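Local coordinates for B12-binding domain-containing protein (Kitasatospora setae, PDB 6WTE) that probably transfers methyl groups from S-adenosylmethionine as a radical SAM methylase of non-radical mechanism, binding cobalamin and a [4Fe-4S] cluster, at residues N331-W345 with M375-T389. Residues are numbered along the deposited sequence; the frame is centred on the assembly and turned at random. Where two conformers were deposited one is given.
Sequences NVGSDHIRPELLSGW and MVEALFGMPGETPET
Met375 receives Val332 N on its carbonyl O, one rung of a parallel ladder. Val376 CG2 lies beside Val332 CG1, 3.7 Å away, on the sheet face packed by helix 357-369. Glu377 N then donates to Val332 O and Glu377 O accepts Asp335 N, a beta bulge having shifted the pairing by one residue; the Glu377 carboxylate, its plane 13° from that of the Asn331 amide, takes a weak bond from Asn331 ND2. Leu379 N closes the ladder on Asp335 O, while Leu379 O sits at the Trp345 ring edge, 3.4 Å from CH2. Beyond the strands, Met382, bent at chi2 and chi3, folds over one indole face: CG stands 3.5 Å from the six-membered ring centroid and SD lies above the five-membered ring. Without the indole, as with an alanine here, Met382 would probably lose its aromatic platform and a gap would open beside Leu379, close to cluster ligand Cys231. Glu385 OE2 accepts His336 NE2 at 2.9 Å through its syn lone pair, OE1 takes Gly381 N on its anti side, and Leu341 CD2 rests over the rim of one imidazole face. In the conformer given, Arg338 NH1 and NH2 meet one Glu388 oxygen each, the planes 56° apart; NH1 also bridges to Glu340, probably offsetting the glutamates' like charges. Such adjacent parallel strands, joined through helix 357-369, form a beta-alpha-beta unit of the radical SAM barrel, whose loops here border the [4Fe-4S] site.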
ATOM      1  N   ASN A 331      -8.639  -6.331  10.560  1.00 13.52           N
ATOM      2  CA  ASN A 331      -8.055  -5.023  10.810  1.00 14.36           C
ATOM      3  C   ASN A 331      -9.027  -3.991  10.254  1.00 12.97           C
ATOM      4  O   ASN A 331      -9.435  -4.092   9.093  1.00 15.33           O
ATOM      5  CB  ASN A 331      -6.680  -4.915  10.135  1.00 12.41           C
ATOM      6  CG  ASN A 331      -5.846  -3.765  10.670  1.00 21.19           C
ATOM      7  OD1 ASN A 331      -6.365  -2.820  11.259  1.00 22.44           O
ATOM      8  ND2 ASN A 331      -4.541  -3.843  10.461  1.00 26.61           N
ATOM      9  N   VAL A 332      -9.440  -3.033  11.085  1.00 14.47           N
ATOM     10  CA  VAL A 332     -10.459  -2.062  10.694  1.00 13.39           C
ATOM     11  C   VAL A 332      -9.892  -0.647  10.782  1.00 15.14           C
ATOM     12  O   VAL A 332      -9.326  -0.253  11.811  1.00 12.56           O
ATOM     13  CB  VAL A 332     -11.741  -2.192  11.537  1.00 11.52           C
ATOM     14  CG1 VAL A 332     -11.447  -2.029  13.022  1.00 12.63           C
ATOM     15  CG2 VAL A 332     -12.757  -1.150  11.066  1.00 12.00           C
ATOM     16  N   GLY A 333     -10.051   0.115   9.698  1.00 15.44           N
ATOM     17  CA  GLY A 333      -9.653   1.514   9.666  1.00 13.63           C
ATOM     18  C   GLY A 333     -10.730   2.437  10.206  1.00 15.91           C
ATOM     19  O   GLY A 333     -11.299   3.252   9.471  1.00 13.31           O
ATOM     20  N   SER A 334     -11.032   2.301  11.496  1.00 11.50           N
ATOM     21  CA  SER A 334     -12.032   3.164  12.117  1.00 11.06           C
ATOM     22  C   SER A 334     -11.573   4.618  12.124  1.00 14.05           C
ATOM     23  O   SER A 334     -12.383   5.534  11.940  1.00 13.82           O
ATOM     24  CB  SER A 334     -12.324   2.676  13.536  1.00 13.20           C
ATOM     25  OG  SER A 334     -12.652   1.294  13.540  1.00 13.64           O
ATOM     26  N   ASP A 335     -10.283   4.838  12.386  1.00 13.19           N
ATOM     27  CA  ASP A 335      -9.552   6.088  12.177  1.00 13.97           C
ATOM     28  C   ASP A 335      -9.860   7.173  13.207  1.00 13.65           C
ATOM     29  O   ASP A 335      -8.926   7.802  13.716  1.00 14.03           O
ATOM     30  CB  ASP A 335      -9.776   6.594  10.747  1.00 14.10           C
ATOM     31  CG  ASP A 335      -9.003   5.774   9.728  1.00 17.88           C
ATOM     32  OD1 ASP A 335      -7.980   5.167  10.123  1.00 22.90           O
ATOM     33  OD2 ASP A 335      -9.413   5.717   8.551  1.00 17.65           O
ATOM     34  N   HIS A 336     -11.128   7.394  13.551  1.00 12.78           N
ATOM     35  CA  HIS A 336     -11.462   8.344  14.610  1.00 12.06           C
ATOM     36  C   HIS A 336     -12.879   8.070  15.098  1.00 12.36           C
ATOM     37  O   HIS A 336     -13.562   7.166  14.616  1.00 15.28           O
ATOM     38  CB  HIS A 336     -11.328   9.798  14.139  1.00 13.45           C
ATOM     39  CG  HIS A 336     -10.824  10.725  15.202  1.00 13.84           C
ATOM     40  ND1 HIS A 336     -11.623  11.203  16.218  1.00 13.02           N
ATOM     41  CD2 HIS A 336      -9.592  11.239  15.423  1.00 13.12           C
ATOM     42  CE1 HIS A 336     -10.907  11.977  17.011  1.00 17.42           C
ATOM     43  NE2 HIS A 336      -9.671  12.017  16.552  1.00 12.26           N
ATOM     44  N   ILE A 337     -13.322   8.887  16.053  1.00 15.00           N
ATOM     45  CA  ILE A 337     -14.692   8.811  16.552  1.00 17.40           C
ATOM     46  C   ILE A 337     -15.424  10.138  16.476  1.00 20.00           C
ATOM     47  O   ILE A 337     -16.667  10.155  16.422  1.00 20.05           O
ATOM     48  CB  ILE A 337     -14.712   8.278  18.001  1.00 18.49           C
ATOM     49  CG1 ILE A 337     -16.152   7.988  18.442  1.00 22.13           C
ATOM     50  CG2 ILE A 337     -14.077   9.288  18.936  1.00 18.66           C
ATOM     51  CD1 ILE A 337     -16.281   7.323  19.792  1.00 23.21           C
ATOM     52  N   ARG A 338     -14.725  11.263  16.431  1.00 14.02           N
ATOM     53  CA  ARG A 338     -15.383  12.560  16.494  0.50 17.91           C
ATOM     54  C   ARG A 338     -15.976  12.924  15.137  1.00 17.42           C
ATOM     55  O   ARG A 338     -15.241  12.957  14.136  1.00 15.70           O
ATOM     56  CB  ARG A 338     -14.403  13.628  16.955  0.50 19.09           C
ATOM     57  CG  ARG A 338     -14.094  13.574  18.448  0.50 20.22           C
ATOM     58  CD  ARG A 338     -15.348  13.853  19.273  0.50 22.65           C
ATOM     59  NE  ARG A 338     -15.070  13.974  20.704  0.50 24.97           N
ATOM     60  CZ  ARG A 338     -14.623  15.083  21.290  0.50 25.88           C
ATOM     61  NH1 ARG A 338     -14.387  16.167  20.567  0.50 23.22           N
ATOM     62  NH2 ARG A 338     -14.406  15.108  22.598  0.50 22.55           N
ATOM     63  N   PRO A 339     -17.281  13.200  15.055  1.00 19.59           N
ATOM     64  CA  PRO A 339     -17.876  13.585  13.766  1.00 20.02           C
ATOM     65  C   PRO A 339     -17.256  14.831  13.174  1.00 22.28           C
ATOM     66  O   PRO A 339     -17.147  14.933  11.945  1.00 20.24           O
ATOM     67  CB  PRO A 339     -19.359  13.803  14.112  1.00 27.60           C
ATOM     68  CG  PRO A 339     -19.579  13.049  15.386  1.00 28.73           C
ATOM     69  CD  PRO A 339     -18.282  13.111  16.135  1.00 24.59           C
ATOM     70  N   GLU A 340     -16.826  15.781  14.009  1.00 20.01           N
ATOM     71  CA  GLU A 340     -16.219  16.992  13.476  1.00 19.18           C
ATOM     72  C   GLU A 340     -14.906  16.692  12.764  1.00 18.88           C
ATOM     73  O   GLU A 340     -14.523  17.421  11.842  1.00 20.88           O
ATOM     74  CB  GLU A 340     -16.015  18.020  14.592  1.00 28.09           C
ATOM     75  CG  GLU A 340     -15.134  17.553  15.741  1.00 28.96           C
ATOM     76  CD  GLU A 340     -15.910  16.903  16.887  1.00 31.08           C
ATOM     77  OE1 GLU A 340     -17.003  16.325  16.655  1.00 28.45           O
ATOM     78  OE2 GLU A 340     -15.418  16.986  18.034  1.00 31.27           O
ATOM     79  N   LEU A 341     -14.219  15.618  13.148  1.00 16.34           N
ATOM     80  CA  LEU A 341     -13.009  15.204  12.450  1.00 15.60           C
ATOM     81  C   LEU A 341     -13.307  14.304  11.259  1.00 16.89           C
ATOM     82  O   LEU A 341     -12.682  14.452  10.203  1.00 15.31           O
ATOM     83  CB  LEU A 341     -12.060  14.495  13.419  1.00 14.95           C
ATOM     84  CG  LEU A 341     -11.104  15.436  14.161  1.00 20.16           C
ATOM     85  CD1 LEU A 341     -11.825  16.347  15.133  1.00 20.27           C
ATOM     86  CD2 LEU A 341     -10.042  14.668  14.884  1.00 22.03           C
ATOM     87  N   LEU A 342     -14.261  13.378  11.404  1.00 14.94           N
ATOM     88  CA  LEU A 342     -14.546  12.435  10.327  1.00 12.95           C
ATOM     89  C   LEU A 342     -15.283  13.097   9.174  1.00 13.44           C
ATOM     90  O   LEU A 342     -15.134  12.673   8.021  1.00 13.57           O
ATOM     91  CB  LEU A 342     -15.349  11.254  10.872  1.00 13.27           C
ATOM     92  CG  LEU A 342     -14.583  10.349  11.832  1.00 11.29           C
ATOM     93  CD1 LEU A 342     -15.568   9.514  12.626  1.00 11.39           C
ATOM     94  CD2 LEU A 342     -13.593   9.450  11.077  1.00 10.95           C
ATOM     95  N   SER A 343     -16.069  14.135   9.458  1.00 13.28           N
ATOM     96  CA  SER A 343     -16.731  14.881   8.396  1.00 15.11           C
ATOM     97  C   SER A 343     -15.702  15.446   7.425  1.00 15.36           C
ATOM     98  O   SER A 343     -14.693  16.025   7.838  1.00 16.32           O
ATOM     99  CB  SER A 343     -17.570  16.012   8.989  1.00 16.37           C
ATOM    100  OG  SER A 343     -18.153  16.797   7.968  1.00 30.75           O
ATOM    101  N   GLY A 344     -15.957  15.264   6.130  1.00 12.25           N
ATOM    102  CA  GLY A 344     -15.029  15.681   5.096  1.00 11.57           C
ATOM    103  C   GLY A 344     -13.773  14.850   4.981  1.00 14.44           C
ATOM    104  O   GLY A 344     -12.980  15.081   4.057  1.00 15.18           O
ATOM    105  N   TRP A 345     -13.569  13.882   5.877  1.00 12.08           N
ATOM    106  CA  TRP A 345     -12.374  13.045   5.873  1.00 13.75           C
ATOM    107  C   TRP A 345     -12.717  11.633   5.408  1.00 12.69           C
ATOM    108  O   TRP A 345     -12.301  11.232   4.320  1.00 13.71           O
ATOM    109  CB  TRP A 345     -11.731  13.050   7.266  1.00 12.20           C
ATOM    110  CG  TRP A 345     -10.659  12.015   7.519  1.00 12.33           C
ATOM    111  CD1 TRP A 345      -9.978  11.269   6.590  1.00 13.61           C
ATOM    112  CD2 TRP A 345     -10.145  11.623   8.798  1.00 11.95           C
ATOM    113  NE1 TRP A 345      -9.082  10.437   7.217  1.00 13.13           N
ATOM    114  CE2 TRP A 345      -9.165  10.634   8.571  1.00 12.43           C
ATOM    115  CE3 TRP A 345     -10.418  12.015  10.113  1.00 11.83           C
ATOM    116  CZ2 TRP A 345      -8.461  10.028   9.611  1.00 15.47           C
ATOM    117  CZ3 TRP A 345      -9.713  11.409  11.147  1.00 11.57           C
ATOM    118  CH2 TRP A 345      -8.750  10.428  10.889  1.00 13.29           C
ATOM    119  N   MET A 375      -7.831  -5.781  15.075  1.00 12.91           N
ATOM    120  CA  MET A 375      -6.940  -4.641  15.217  1.00 12.34           C
ATOM    121  C   MET A 375      -7.679  -3.389  14.771  1.00 13.95           C
ATOM    122  O   MET A 375      -8.092  -3.291  13.610  1.00 14.38           O
ATOM    123  CB  MET A 375      -5.664  -4.815  14.403  1.00 14.60           C
ATOM    124  CG  MET A 375      -4.795  -3.595  14.487  1.00 18.14           C
ATOM    125  SD  MET A 375      -3.081  -4.002  14.247  1.00 17.83           S
ATOM    126  CE  MET A 375      -2.358  -2.361  14.317  1.00 21.62           C
ATOM    127  N   VAL A 376      -7.847  -2.440  15.689  1.00 11.47           N
ATOM    128  CA  VAL A 376      -8.528  -1.177  15.406  1.00 13.02           C
ATOM    129  C   VAL A 376      -7.484  -0.081  15.264  1.00 11.90           C
ATOM    130  O   VAL A 376      -6.634   0.095  16.148  1.00 14.72           O
ATOM    131  CB  VAL A 376      -9.541  -0.834  16.511  1.00 10.94           C
ATOM    132  CG1 VAL A 376     -10.201   0.518  16.235  1.00 14.37           C
ATOM    133  CG2 VAL A 376     -10.589  -1.925  16.619  1.00 15.45           C
ATOM    134  N   GLU A 377      -7.567   0.681  14.172  1.00 12.50           N
ATOM    135  CA  GLU A 377      -6.586   1.707  13.842  1.00 12.19           C
ATOM    136  C   GLU A 377      -7.182   3.098  14.018  1.00 14.02           C
ATOM    137  O   GLU A 377      -8.339   3.337  13.660  1.00 14.22           O
ATOM    138  CB  GLU A 377      -6.092   1.549  12.404  1.00 18.03           C
ATOM    139  CG  GLU A 377      -5.587   0.161  12.087  1.00 18.90           C
ATOM    140  CD  GLU A 377      -4.081   0.076  12.093  1.00 29.85           C
ATOM    141  OE1 GLU A 377      -3.433   0.898  12.785  1.00 28.03           O
ATOM    142  OE2 GLU A 377      -3.545  -0.816  11.404  1.00 30.96           O
ATOM    143  N   ALA A 378      -6.390   4.003  14.590  1.00 12.18           N
ATOM    144  CA  ALA A 378      -6.735   5.412  14.705  1.00 15.12           C
ATOM    145  C   ALA A 378      -5.643   6.265  14.070  1.00 13.02           C
ATOM    146  O   ALA A 378      -4.462   5.912  14.097  1.00 13.01           O
ATOM    147  CB  ALA A 378      -6.916   5.820  16.170  1.00 15.44           C
ATOM    148  N   LEU A 379      -6.046   7.392  13.486  1.00 12.31           N
ATOM    149  CA  LEU A 379      -5.107   8.350  12.909  1.00 11.86           C
ATOM    150  C   LEU A 379      -5.369   9.711  13.531  1.00 12.27           C
ATOM    151  O   LEU A 379      -6.493  10.217  13.467  1.00 13.03           O
ATOM    152  CB  LEU A 379      -5.238   8.415  11.384  1.00 12.44           C
ATOM    153  CG  LEU A 379      -4.412   9.506  10.700  1.00 15.98           C
ATOM    154  CD1 LEU A 379      -2.922   9.374  11.010  1.00 13.19           C
ATOM    155  CD2 LEU A 379      -4.662   9.486   9.194  1.00 15.66           C
ATOM    156  N   PHE A 380      -4.344  10.294  14.148  1.00 11.96           N
ATOM    157  CA  PHE A 380      -4.474  11.570  14.832  1.00 11.93           C
ATOM    158  C   PHE A 380      -3.724  12.658  14.080  1.00 12.48           C
ATOM    159  O   PHE A 380      -2.677  12.407  13.484  1.00 14.14           O
ATOM    160  CB  PHE A 380      -3.945  11.481  16.266  1.00 12.30           C
ATOM    161  CG  PHE A 380      -4.751  10.573  17.145  1.00 13.12           C
ATOM    162  CD1 PHE A 380      -6.139  10.628  17.129  1.00 14.82           C
ATOM    163  CD2 PHE A 380      -4.128   9.652  17.975  1.00 16.75           C
ATOM    164  CE1 PHE A 380      -6.888   9.791  17.933  1.00 14.85           C
ATOM    165  CE2 PHE A 380      -4.870   8.815  18.786  1.00 16.53           C
ATOM    166  CZ  PHE A 380      -6.251   8.879  18.762  1.00 16.82           C
ATOM    167  N   GLY A 381      -4.273  13.870  14.121  1.00 13.46           N
ATOM    168  CA  GLY A 381      -3.644  15.020  13.496  1.00 12.40           C
ATOM    169  C   GLY A 381      -4.337  15.545  12.257  1.00 12.75           C
ATOM    170  O   GLY A 381      -3.826  16.489  11.640  1.00 14.19           O
ATOM    171  N   MET A 382      -5.462  14.960  11.850  1.00 11.93           N
ATOM    172  CA  MET A 382      -6.218  15.471  10.717  1.00 11.80           C
ATOM    173  C   MET A 382      -6.837  16.820  11.090  1.00 13.14           C
ATOM    174  O   MET A 382      -6.851  17.200  12.263  1.00 12.51           O
ATOM    175  CB  MET A 382      -7.275  14.449  10.296  1.00 11.48           C
ATOM    176  CG  MET A 382      -6.699  13.200   9.635  1.00 12.61           C
ATOM    177  SD  MET A 382      -5.928  13.541   8.026  1.00 13.10           S
ATOM    178  CE  MET A 382      -7.375  13.664   6.986  1.00 14.41           C
ATOM    179  N   PRO A 383      -7.331  17.578  10.109  1.00 13.37           N
ATOM    180  CA  PRO A 383      -7.873  18.912  10.413  1.00 12.94           C
ATOM    181  C   PRO A 383      -8.970  18.838  11.468  1.00 12.78           C
ATOM    182  O   PRO A 383      -9.879  18.007  11.387  1.00 15.43           O
ATOM    183  CB  PRO A 383      -8.407  19.390   9.059  1.00 13.85           C
ATOM    184  CG  PRO A 383      -7.535  18.684   8.056  1.00 12.14           C
ATOM    185  CD  PRO A 383      -7.351  17.306   8.663  1.00 11.87           C
ATOM    186  N   GLY A 384      -8.853  19.700  12.480  1.00 13.30           N
ATOM    187  CA  GLY A 384      -9.748  19.726  13.618  1.00 13.77           C
ATOM    188  C   GLY A 384      -9.172  19.132  14.888  1.00 14.71           C
ATOM    189  O   GLY A 384      -9.725  19.365  15.974  1.00 16.21           O
ATOM    190  N   GLU A 385      -8.072  18.385  14.786  1.00 14.66           N
ATOM    191  CA  GLU A 385      -7.560  17.657  15.937  1.00 13.45           C
ATOM    192  C   GLU A 385      -7.031  18.609  17.005  1.00 14.01           C
ATOM    193  O   GLU A 385      -6.267  19.533  16.714  1.00 16.22           O
ATOM    194  CB  GLU A 385      -6.456  16.688  15.510  1.00 13.13           C
ATOM    195  CG  GLU A 385      -6.150  15.660  16.581  1.00 13.15           C
ATOM    196  CD  GLU A 385      -7.002  14.404  16.442  1.00 12.83           C
ATOM    197  OE1 GLU A 385      -6.769  13.642  15.492  1.00 13.89           O
ATOM    198  OE2 GLU A 385      -7.913  14.192  17.274  1.00 15.52           O
ATOM    199  N   THR A 386      -7.448  18.377  18.239  1.00 14.26           N
ATOM    200  CA  THR A 386      -6.950  19.047  19.432  1.00 14.82           C
ATOM    201  C   THR A 386      -6.559  17.966  20.420  1.00 14.83           C
ATOM    202  O   THR A 386      -6.895  16.793  20.233  1.00 15.40           O
ATOM    203  CB  THR A 386      -8.027  19.948  20.058  1.00 16.25           C
ATOM    204  OG1 THR A 386      -9.102  19.122  20.510  1.00 18.10           O
ATOM    205  CG2 THR A 386      -8.555  20.975  19.051  1.00 15.25           C
ATOM    206  N   PRO A 387      -5.853  18.320  21.498  1.00 15.32           N
ATOM    207  CA  PRO A 387      -5.582  17.306  22.530  1.00 18.23           C
ATOM    208  C   PRO A 387      -6.843  16.649  23.066  1.00 19.74           C
ATOM    209  O   PRO A 387      -6.822  15.448  23.351  1.00 17.19           O
ATOM    210  CB  PRO A 387      -4.843  18.103  23.613  1.00 19.57           C
ATOM    211  CG  PRO A 387      -4.170  19.202  22.856  1.00 20.43           C
ATOM    212  CD  PRO A 387      -5.109  19.568  21.748  1.00 19.26           C
ATOM    213  N   GLU A 388      -7.954  17.385  23.171  1.00 17.59           N
ATOM    214  CA  GLU A 388      -9.166  16.785  23.719  1.00 18.85           C
ATOM    215  C   GLU A 388      -9.821  15.830  22.730  1.00 18.14           C
ATOM    216  O   GLU A 388     -10.426  14.836  23.152  1.00 17.94           O
ATOM    217  CB  GLU A 388     -10.154  17.869  24.175  1.00 21.21           C
ATOM    218  CG  GLU A 388     -10.933  18.574  23.077  1.00 26.64           C
ATOM    219  CD  GLU A 388     -12.320  17.987  22.858  1.00 31.54           C
ATOM    220  OE1 GLU A 388     -13.145  18.645  22.188  1.00 37.70           O
ATOM    221  OE2 GLU A 388     -12.593  16.877  23.366  1.00 36.21           O
ATOM    222  N   THR A 389      -9.699  16.088  21.421  1.00 15.85           N
ATOM    223  CA  THR A 389     -10.242  15.142  20.449  1.00 16.56           C
ATOM    224  C   THR A 389      -9.433  13.848  20.436  1.00 14.62           C
ATOM    225  O   THR A 389     -10.002  12.762  20.281  1.00 15.46           O
ATOM    226  CB  THR A 389     -10.301  15.757  19.045  1.00 16.28           C
ATOM    227  OG1 THR A 389      -8.988  16.130  18.607  1.00 13.76           O
ATOM    228  CG2 THR A 389     -11.228  16.976  19.017  1.00 16.82           C
TER
HETATM  229  O   HOH W   1     -10.550  16.139   9.435  1.00 14.42           O